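Local atomic coordinates of LbaCas13a H328A (C2c2) (Lachnospiraceae bacterium NK4A179, PDB entry 5WLH), a protein that binds a CRISPR guide RNA and, as a type VI effector nuclease, uses it to recognise and cleave RNA, here held with its pre-crRNA. Residues I342-E347 with N365-L370; E740-K745 with V848-A853; R1039-S1044 with V1103-L1108. All coordinates share one frame; numbering follows the deposited sequence.

Contact 1: I342-E347 with N365-L370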
# COMPACT_ATOMS: atom_id res chain seq x y z
N ILE A 342 12.82 -15.08 -30.44
CA ILE A 342 11.83 -15.40 -31.46
C ILE A 342 11.95 -14.36 -32.57
O ILE A 342 12.45 -13.26 -32.37
CB ILE A 342 10.39 -15.41 -30.93
CG1 ILE A 342 10.07 -14.09 -30.23
CG2 ILE A 342 10.16 -16.58 -29.99
CD1 ILE A 342 8.59 -13.93 -29.94
N LYS A 343 11.46 -14.73 -33.74
CA LYS A 343 11.34 -13.78 -34.85
C LYS A 343 9.99 -13.06 -34.71
O LYS A 343 8.93 -13.70 -34.72
CB LYS A 343 11.48 -14.50 -36.19
CG LYS A 343 10.43 -15.58 -36.50
CD LYS A 343 9.27 -15.01 -37.32
CE LYS A 343 8.00 -15.82 -37.11
NZ LYS A 343 6.80 -14.97 -37.35
N LEU A 344 10.04 -11.76 -34.55
CA LEU A 344 8.77 -11.07 -34.43
C LEU A 344 8.13 -10.90 -35.81
O LEU A 344 8.83 -10.60 -36.78
CB LEU A 344 8.97 -9.71 -33.79
CG LEU A 344 9.39 -9.77 -32.32
CD1 LEU A 344 9.61 -8.37 -31.79
CD2 LEU A 344 8.33 -10.50 -31.51
N PRO A 345 6.82 -11.11 -35.93
CA PRO A 345 6.13 -10.74 -37.18
C PRO A 345 6.23 -9.24 -37.42
O PRO A 345 6.46 -8.46 -36.50
CB PRO A 345 4.67 -11.17 -36.92
CG PRO A 345 4.72 -12.05 -35.69
CD PRO A 345 5.90 -11.61 -34.90
N LEU A 346 6.07 -8.85 -38.68
CA LEU A 346 6.09 -7.43 -39.02
C LEU A 346 4.89 -6.71 -38.42
O LEU A 346 3.84 -7.31 -38.18
CB LEU A 346 6.11 -7.24 -40.54
CG LEU A 346 7.39 -7.58 -41.31
CD1 LEU A 346 8.62 -7.06 -40.57
CD2 LEU A 346 7.51 -9.08 -41.57
N GLU A 347 5.05 -5.41 -38.19
CA GLU A 347 3.96 -4.60 -37.67
C GLU A 347 2.82 -4.51 -38.68
O GLU A 347 2.94 -4.89 -39.84
CB GLU A 347 4.47 -3.20 -37.32
CG GLU A 347 5.21 -3.13 -35.99
CD GLU A 347 6.35 -2.12 -36.01
OE1 GLU A 347 6.90 -1.82 -34.93
OE2 GLU A 347 6.69 -1.64 -37.11
N ASN A 365 -1.25 -12.20 -29.84
CA ASN A 365 -1.52 -13.61 -29.58
C ASN A 365 -0.57 -14.50 -30.36
O ASN A 365 -0.10 -15.52 -29.85
CB ASN A 365 -2.97 -13.94 -29.93
CG ASN A 365 -3.95 -13.41 -28.91
OD1 ASN A 365 -3.55 -12.96 -27.83
ND2 ASN A 365 -5.25 -13.48 -29.23
N THR A 366 -0.26 -14.12 -31.60
CA THR A 366 0.73 -14.85 -32.37
C THR A 366 2.09 -14.79 -31.70
O THR A 366 2.81 -15.79 -31.65
CB THR A 366 0.80 -14.29 -33.79
OG1 THR A 366 -0.44 -14.53 -34.45
CG2 THR A 366 1.95 -14.93 -34.57
N VAL A 367 2.45 -13.62 -31.17
CA VAL A 367 3.74 -13.48 -30.50
C VAL A 367 3.78 -14.31 -29.23
O VAL A 367 4.79 -14.96 -28.92
CB VAL A 367 4.06 -12.00 -30.23
CG1 VAL A 367 5.27 -11.85 -29.28
CG2 VAL A 367 4.34 -11.26 -31.53
N LYS A 368 2.68 -14.34 -28.46
CA LYS A 368 2.67 -15.15 -27.25
C LYS A 368 2.85 -16.62 -27.58
O LYS A 368 3.58 -17.33 -26.89
CB LYS A 368 1.39 -14.94 -26.46
CG LYS A 368 1.30 -13.59 -25.77
CD LYS A 368 0.09 -13.58 -24.85
CE LYS A 368 -0.19 -12.20 -24.32
NZ LYS A 368 -1.49 -12.15 -23.62
N GLU A 369 2.21 -17.08 -28.66
CA GLU A 369 2.38 -18.49 -29.02
C GLU A 369 3.80 -18.76 -29.51
O GLU A 369 4.34 -19.84 -29.25
CB GLU A 369 1.34 -18.91 -30.06
CG GLU A 369 1.08 -20.43 -30.08
CD GLU A 369 0.95 -21.06 -28.68
OE1 GLU A 369 1.63 -22.08 -28.42
OE2 GLU A 369 0.17 -20.53 -27.85
N LEU A 370 4.43 -17.78 -30.16
CA LEU A 370 5.83 -17.92 -30.56
C LEU A 370 6.74 -18.06 -29.34
O LEU A 370 7.63 -18.92 -29.31
CB LEU A 370 6.27 -16.72 -31.39
CG LEU A 370 5.75 -16.68 -32.83
CD1 LEU A 370 6.07 -15.34 -33.45
CD2 LEU A 370 6.40 -17.81 -33.62

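Contact 2: E740-K745 with V848-A853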
# COMPACT_ATOMS: atom_id res chain seq x y z
N GLU A 740 -30.64 0.01 15.49
CA GLU A 740 -31.85 -0.78 15.26
C GLU A 740 -32.64 -0.27 14.05
O GLU A 740 -33.17 -1.07 13.27
CB GLU A 740 -32.73 -0.78 16.51
CG GLU A 740 -32.00 -1.17 17.80
CD GLU A 740 -31.79 -2.67 17.94
OE1 GLU A 740 -32.10 -3.42 16.99
OE2 GLU A 740 -31.30 -3.11 19.01
N ARG A 741 -32.72 1.05 13.88
CA ARG A 741 -33.47 1.61 12.77
C ARG A 741 -32.74 1.48 11.44
O ARG A 741 -33.37 1.33 10.39
CB ARG A 741 -33.79 3.09 13.04
CG ARG A 741 -34.90 3.32 14.04
CD ARG A 741 -35.93 4.29 13.49
NE ARG A 741 -36.13 4.13 12.05
CZ ARG A 741 -36.91 3.21 11.49
NH1 ARG A 741 -37.60 2.35 12.24
NH2 ARG A 741 -37.02 3.14 10.17
N PHE A 742 -31.40 1.55 11.47
CA PHE A 742 -30.64 1.27 10.26
C PHE A 742 -30.89 -0.15 9.79
O PHE A 742 -31.06 -0.39 8.59
CB PHE A 742 -29.15 1.50 10.53
CG PHE A 742 -28.24 1.04 9.41
CD1 PHE A 742 -27.83 -0.28 9.33
CD2 PHE A 742 -27.79 1.94 8.46
CE1 PHE A 742 -26.99 -0.70 8.31
CE2 PHE A 742 -26.96 1.53 7.44
CZ PHE A 742 -26.56 0.21 7.36
N ILE A 743 -30.91 -1.11 10.72
CA ILE A 743 -31.08 -2.51 10.37
C ILE A 743 -32.47 -2.75 9.79
O ILE A 743 -32.64 -3.47 8.80
CB ILE A 743 -30.84 -3.39 11.61
CG1 ILE A 743 -29.36 -3.35 12.04
CG2 ILE A 743 -31.28 -4.84 11.37
CD1 ILE A 743 -29.12 -3.95 13.40
N THR A 744 -33.48 -2.13 10.40
CA THR A 744 -34.85 -2.26 9.91
C THR A 744 -34.99 -1.65 8.52
O THR A 744 -35.46 -2.31 7.59
CB THR A 744 -35.80 -1.60 10.90
OG1 THR A 744 -35.79 -2.35 12.12
CG2 THR A 744 -37.22 -1.57 10.32
N LYS A 745 -34.58 -0.39 8.36
CA LYS A 745 -34.68 0.28 7.07
C LYS A 745 -33.93 -0.49 5.99
O LYS A 745 -34.41 -0.60 4.85
CB LYS A 745 -34.16 1.71 7.16
CG LYS A 745 -35.24 2.78 7.30
CD LYS A 745 -34.66 4.20 7.21
CE LYS A 745 -34.02 4.64 8.53
NZ LYS A 745 -34.49 5.99 8.96
N VAL A 848 -26.59 5.48 1.36
CA VAL A 848 -27.99 5.91 1.39
C VAL A 848 -28.61 5.61 2.75
O VAL A 848 -29.26 6.47 3.36
CB VAL A 848 -28.78 5.25 0.25
CG1 VAL A 848 -30.27 5.44 0.46
CG2 VAL A 848 -28.37 5.84 -1.09
N ASN A 849 -28.41 4.39 3.25
CA ASN A 849 -29.04 4.02 4.51
C ASN A 849 -28.48 4.83 5.67
O ASN A 849 -29.21 5.19 6.59
CB ASN A 849 -28.89 2.53 4.77
CG ASN A 849 -29.91 1.71 4.00
OD1 ASN A 849 -31.01 1.47 4.49
ND2 ASN A 849 -29.55 1.26 2.81
N LEU A 850 -27.17 5.11 5.64
CA LEU A 850 -26.58 5.98 6.66
C LEU A 850 -27.14 7.40 6.56
O LEU A 850 -27.44 8.02 7.59
CB LEU A 850 -25.05 6.00 6.52
CG LEU A 850 -24.29 4.80 7.11
CD1 LEU A 850 -22.81 4.88 6.74
CD2 LEU A 850 -24.45 4.72 8.61
N ARG A 851 -27.26 7.93 5.34
CA ARG A 851 -27.72 9.30 5.15
C ARG A 851 -29.13 9.48 5.68
O ARG A 851 -29.43 10.47 6.37
CB ARG A 851 -27.64 9.65 3.67
CG ARG A 851 -27.93 11.09 3.31
CD ARG A 851 -28.07 11.22 1.79
NE ARG A 851 -26.80 10.97 1.11
CZ ARG A 851 -26.58 9.96 0.27
NH1 ARG A 851 -27.56 9.11 -0.02
NH2 ARG A 851 -25.39 9.81 -0.29
N LYS A 852 -30.00 8.51 5.41
CA LYS A 852 -31.38 8.61 5.89
C LYS A 852 -31.46 8.37 7.40
O LYS A 852 -32.19 9.08 8.10
CB LYS A 852 -32.26 7.64 5.11
CG LYS A 852 -32.35 7.96 3.61
CD LYS A 852 -32.34 9.48 3.35
CE LYS A 852 -32.06 9.79 1.87
NZ LYS A 852 -31.55 11.16 1.63
N ALA A 853 -30.69 7.40 7.92
CA ALA A 853 -30.65 7.21 9.37
C ALA A 853 -30.18 8.47 10.08
O ALA A 853 -30.68 8.80 11.16
CB ALA A 853 -29.76 6.02 9.72

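Contact 3: R1039-S1044 with V1103-L1108. With nucleotides of chain B.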
# COMPACT_ATOMS: atom_id res chain seq x y z
N ARG A 1039 -4.01 30.94 8.64
CA ARG A 1039 -3.87 29.56 9.08
C ARG A 1039 -2.96 28.74 8.17
O ARG A 1039 -2.08 28.00 8.64
CB ARG A 1039 -5.26 28.94 9.14
CG ARG A 1039 -5.29 27.63 9.78
CD ARG A 1039 -6.64 27.38 10.38
NE ARG A 1039 -6.59 26.09 11.02
CZ ARG A 1039 -6.63 24.96 10.33
NH1 ARG A 1039 -6.77 25.01 9.01
NH2 ARG A 1039 -6.56 23.80 10.95
N ASN A 1040 -3.16 28.84 6.86
CA ASN A 1040 -2.38 28.03 5.93
C ASN A 1040 -0.93 28.47 5.88
O ASN A 1040 -0.02 27.64 5.70
CB ASN A 1040 -3.02 28.08 4.54
CG ASN A 1040 -4.40 27.45 4.51
OD1 ASN A 1040 -4.72 26.56 5.31
ND2 ASN A 1040 -5.24 27.91 3.60
N ILE A 1041 -0.67 29.77 6.03
CA ILE A 1041 0.70 30.25 6.08
C ILE A 1041 1.41 29.67 7.30
O ILE A 1041 2.55 29.20 7.20
CB ILE A 1041 0.74 31.79 6.08
CG1 ILE A 1041 0.22 32.33 4.75
CG2 ILE A 1041 2.15 32.29 6.37
CD1 ILE A 1041 1.20 32.25 3.63
N ILE A 1042 0.76 29.70 8.46
CA ILE A 1042 1.41 29.20 9.67
C ILE A 1042 1.58 27.69 9.59
O ILE A 1042 2.63 27.15 9.95
CB ILE A 1042 0.63 29.63 10.93
CG1 ILE A 1042 0.97 31.08 11.30
CG2 ILE A 1042 1.06 28.80 12.13
CD1 ILE A 1042 0.40 32.11 10.41
N LEU A 1043 0.56 26.98 9.08
CA LEU A 1043 0.70 25.53 8.94
C LEU A 1043 1.83 25.18 7.98
O LEU A 1043 2.55 24.19 8.18
CB LEU A 1043 -0.62 24.92 8.46
CG LEU A 1043 -1.75 24.88 9.49
CD1 LEU A 1043 -3.02 24.41 8.82
CD2 LEU A 1043 -1.41 23.99 10.69
N SER A 1044 2.00 25.96 6.91
CA SER A 1044 3.12 25.70 6.00
C SER A 1044 4.46 26.00 6.66
O SER A 1044 5.46 25.35 6.36
CB SER A 1044 2.92 26.51 4.71
OG SER A 1044 3.49 27.79 4.85
N VAL A 1103 -6.01 32.14 -3.55
CA VAL A 1103 -5.79 33.33 -2.73
C VAL A 1103 -5.75 32.98 -1.25
O VAL A 1103 -5.13 33.70 -0.46
CB VAL A 1103 -6.86 34.41 -3.03
CG1 VAL A 1103 -6.87 34.71 -4.52
CG2 VAL A 1103 -8.23 33.96 -2.56
N GLU A 1104 -6.39 31.88 -0.85
CA GLU A 1104 -6.37 31.45 0.54
C GLU A 1104 -5.15 30.61 0.88
O GLU A 1104 -5.01 30.19 2.04
CB GLU A 1104 -7.64 30.65 0.87
CG GLU A 1104 -8.93 31.47 0.91
CD GLU A 1104 -8.95 32.50 2.02
OE1 GLU A 1104 -8.44 32.22 3.13
OE2 GLU A 1104 -9.49 33.61 1.79
N PHE A 1105 -4.29 30.33 -0.10
CA PHE A 1105 -3.12 29.47 0.06
C PHE A 1105 -3.50 28.02 0.33
O PHE A 1105 -2.69 27.26 0.87
CB PHE A 1105 -2.18 29.97 1.16
CG PHE A 1105 -1.84 31.42 1.05
CD1 PHE A 1105 -0.99 31.86 0.05
CD2 PHE A 1105 -2.38 32.35 1.93
CE1 PHE A 1105 -0.68 33.20 -0.07
CE2 PHE A 1105 -2.07 33.69 1.81
CZ PHE A 1105 -1.22 34.12 0.82
N ARG A 1106 -4.72 27.63 -0.03
CA ARG A 1106 -5.12 26.24 0.14
C ARG A 1106 -4.42 25.33 -0.85
O ARG A 1106 -4.14 24.17 -0.54
CB ARG A 1106 -6.64 26.10 -0.00
CG ARG A 1106 -7.41 26.76 1.13
CD ARG A 1106 -8.92 26.62 0.94
NE ARG A 1106 -9.64 27.26 2.04
CZ ARG A 1106 -10.95 27.48 2.07
NH1 ARG A 1106 -11.72 27.11 1.05
NH2 ARG A 1106 -11.49 28.07 3.13
N ASP A 1107 -4.14 25.83 -2.06
CA ASP A 1107 -3.38 25.02 -3.01
C ASP A 1107 -2.00 24.70 -2.46
O ASP A 1107 -1.48 23.60 -2.67
CB ASP A 1107 -3.28 25.74 -4.36
CG ASP A 1107 -2.55 27.08 -4.28
OD1 ASP A 1107 -2.57 27.75 -3.21
OD2 ASP A 1107 -1.96 27.48 -5.31
N LEU A 1108 -1.41 25.65 -1.73
CA LEU A 1108 -0.14 25.41 -1.04
C LEU A 1108 -0.23 24.20 -0.12
O LEU A 1108 0.66 23.34 -0.10
CB LEU A 1108 0.25 26.64 -0.23
CG LEU A 1108 1.05 27.78 -0.84
CD1 LEU A 1108 1.48 28.71 0.28
CD2 LEU A 1108 2.26 27.26 -1.61
P A B 36 -11.96 19.87 11.10
OP1 A B 36 -12.34 20.89 12.10
OP2 A B 36 -12.84 18.70 10.85
O5' A B 36 -11.72 20.55 9.70
C5' A B 36 -12.78 21.19 9.02
C4' A B 36 -12.35 22.53 8.49
O4' A B 36 -11.96 23.40 9.58
C3' A B 36 -11.16 22.51 7.54
O3' A B 36 -11.31 23.67 6.72
C2' A B 36 -9.99 22.71 8.51
O2' A B 36 -8.79 23.14 7.91
C1' A B 36 -10.58 23.75 9.45
N9 A B 36 -10.05 23.79 10.81
C8 A B 36 -9.70 22.76 11.65
N7 A B 36 -9.33 23.18 12.84
C5 A B 36 -9.49 24.56 12.78
C6 A B 36 -9.27 25.59 13.72
N6 A B 36 -8.83 25.37 14.97
N1 A B 36 -9.52 26.86 13.33
C2 A B 36 -9.97 27.09 12.09
N3 A B 36 -10.21 26.20 11.13
C4 A B 36 -9.94 24.95 11.54
P G B 39 -15.59 22.52 -1.02
OP1 G B 39 -16.36 21.59 -1.88
OP2 G B 39 -15.52 22.30 0.45
O5' G B 39 -14.08 22.65 -1.54
C5' G B 39 -13.77 22.91 -2.91
C4' G B 39 -12.58 22.11 -3.37
O4' G B 39 -11.36 22.64 -2.77
C3' G B 39 -12.61 20.62 -3.00
O3' G B 39 -11.89 19.88 -3.99
C2' G B 39 -11.77 20.60 -1.73
O2' G B 39 -11.26 19.34 -1.36
C1' G B 39 -10.68 21.58 -2.11
N9 G B 39 -9.88 22.08 -0.99
C8 G B 39 -8.51 22.07 -0.89
N7 G B 39 -8.08 22.56 0.25
C5 G B 39 -9.24 22.90 0.94
C6 G B 39 -9.43 23.46 2.23
O6 G B 39 -8.58 23.81 3.07
N1 G B 39 -10.78 23.63 2.52
C2 G B 39 -11.82 23.29 1.70
N2 G B 39 -13.06 23.54 2.16
N3 G B 39 -11.66 22.77 0.50
C4 G B 39 -10.36 22.60 0.19
P A B 38 -15.16 27.97 2.70
OP1 A B 38 -13.81 28.58 2.59
OP2 A B 38 -16.33 28.81 2.31
O5' A B 38 -15.29 26.66 1.82
C5' A B 38 -16.44 25.83 1.93
C4' A B 38 -16.90 25.35 0.58
O4' A B 38 -17.74 26.36 -0.04
C3' A B 38 -15.79 25.05 -0.43
O3' A B 38 -16.20 23.97 -1.26
C2' A B 38 -15.76 26.31 -1.28
O2' A B 38 -15.24 26.12 -2.57
C1' A B 38 -17.24 26.68 -1.32
N9 A B 38 -17.50 28.09 -1.60
C8 A B 38 -17.08 29.20 -0.92
N7 A B 38 -17.51 30.32 -1.45
C5 A B 38 -18.26 29.91 -2.55
C6 A B 38 -18.97 30.62 -3.53
N6 A B 38 -19.05 31.95 -3.56
N1 A B 38 -19.60 29.91 -4.49
C2 A B 38 -19.52 28.57 -4.46
N3 A B 38 -18.87 27.79 -3.59
C4 A B 38 -18.26 28.54 -2.65

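Contact 1: I342-E347 with N365-L370
Ile342 and Val367, both buried, meet at about a right angle, CD1 of Ile342 lying 4.0 Å from CG1 of Val367. The irregular chain ahead of helix 357-388 folds back here against one flank of that helix, and just outside the segment Pro345 O takes a hydrogen bond from Arg363. The first torsion of Ile342 (chi1 54°) sets CG1 between the backbone N and the carbonyl carbon. The CG1 branch rests its tip, CD1, on CB of Leu370 at 3.9 Å. Packing is tightest where Ile342 CG2 touches Leu370 O at 3.5 Å and where Pro345 CD lies 3.7 Å from CG2 of Val367. Leu370 CD1 also touches Lys343 O at 3.5 Å, and Pro345 meets Leu370 tip to tip. Leu344 closes over Val367, which Val422 also covers. The solvent side belongs to exposed Thr366 and Lys343: CG of Pro345 brushes CG2 of Thr366 at 4.1 Å, and the Lys343 chain crosses Leu370 at about a right angle. An alanine at Ile342 would probably open a gap beside Val367 and Leu370, leaving Val367 CG1 with less to pack on. No hydrogen bond links the two segments, so apolar burial and fit carry this part of the contact.

Contact 2: E740-K745 with V848-A853
The ring of Phe742 and the side chain of Asn849 cross at about a right angle where two helices pack, 740-745 at the end of helix 736-745 and 848-853 within helix 843-861. Their N-to-C directions differ by 131°, and the short axes approach to 9.9 Å, an inclined helix-helix packing rather than an aligned antiparallel pair. In Phe742, chi1 of 171° sets CG anti to the backbone N; at the far end of the ring CE2 comes 3.4 Å from CB of Asn849. That approach is oblique to the ring, whereas the backbone N of Leu850 lies at the ring edge, near its plane and 4.0 Å from CE2. Ring and amide planes are 69° apart. CD2 of Leu850, standing out of the ring plane, is 4.2 Å from CE2 of Phe742, and Leu805 of helix 805-813 touches both Phe742 and Leu850, so the ring sits in a small apolar cluster.

Further out on the Asn849 side chain, OD1 comes near the last turn of helix 736-745, 3.8 Å from C of Lys745, a van der Waals contact; no hydrogen bond crosses between the segments. The amide nitrogen ND2 turns instead to Leu845 O in its own helix, which would help fix the rotation of the amide. Lys745 makes the outer part of the contact. Its chain bends at chi3 and chi4, bringing NZ up to the backbone at Lys852 and Ala853, but the charge is answered elsewhere: NZ and Arg741 NE both form salt bridges with Glu856 OE2, one turn further along helix 843-861. One carboxylate oxygen thus bridges to two positive groups of helix 736-745, which probably strengthens the hold between the helices. NZ itself stands 3.9 Å from O of Lys852 and 4.0 Å from CA of Ala853.

Contact 3: R1039-S1044 with V1103-L1108
Asn1040 turns its CG anti to the carbonyl carbon (chi1 -65°), and from there its amide meets the chain at Glu1104. Next to it, Ile1041 also has CG1 anti to the carbonyl carbon (chi1 -66°), and lays CD1 over the centre of the Phe1105 ring in a CH-pi contact, 3.9 Å from CD1 to the ring centroid. Asn1040 ND2 donates to Glu1104 O at 2.8 Å with an N-H...O angle of 158°. The acceptor lies close to the amide plane of Asn1040, while the donor stands above the carbonyl plane of Glu1104. The opposite face of the Phe1105 ring has Val1103 O offset toward its rim. Phe1105 has positive phi in a Schellman motif that ends helix 1087-1103, and it is also the N-cap of helix 1106-1145.

Each segment then sends an arginine to the RNA of chain B. The A36 base of chain B lies over one face of the Arg1039 guanidinium, C4 above its centre, with Leu1043 CD1 on the opposite face; NH1 makes a weak bond to the A36 O2' at 3.0 Å. Arg1106, extended from CG to NE, has G39 of chain B over one face and A38 OP1 of chain B at its edge. The paired helix ends thus place two arginines against the bound pre-crRNA, consistent with a role in guide binding. The contact joins the first turn of helix 1039-1047 to the junction between helices 1087-1103 and 1106-1145, with Tyr994 of helix 988-995 also packing on Ile1041.

The three contacts lie far apart, with centres 38 to 57 Å from one another, and follow in series along the chain; they share no helix. Contact 3 is the buried one, while contacts 1 and 2 are partly buried, with lysines on their outer sides. Contact 1 folds a loop onto the helix that follows it, and contacts 2 and 3 join helices from more distant parts of the sequence. Their chemistry follows their place: 342-347 with 365-370 is apolar, 740-745 with 848-853 sets an aromatic ring beside an asparagine and a lysine, and 1039-1044 with 1103-1108 alone has a hydrogen bond across its segments and arginines that reach the bound RNA.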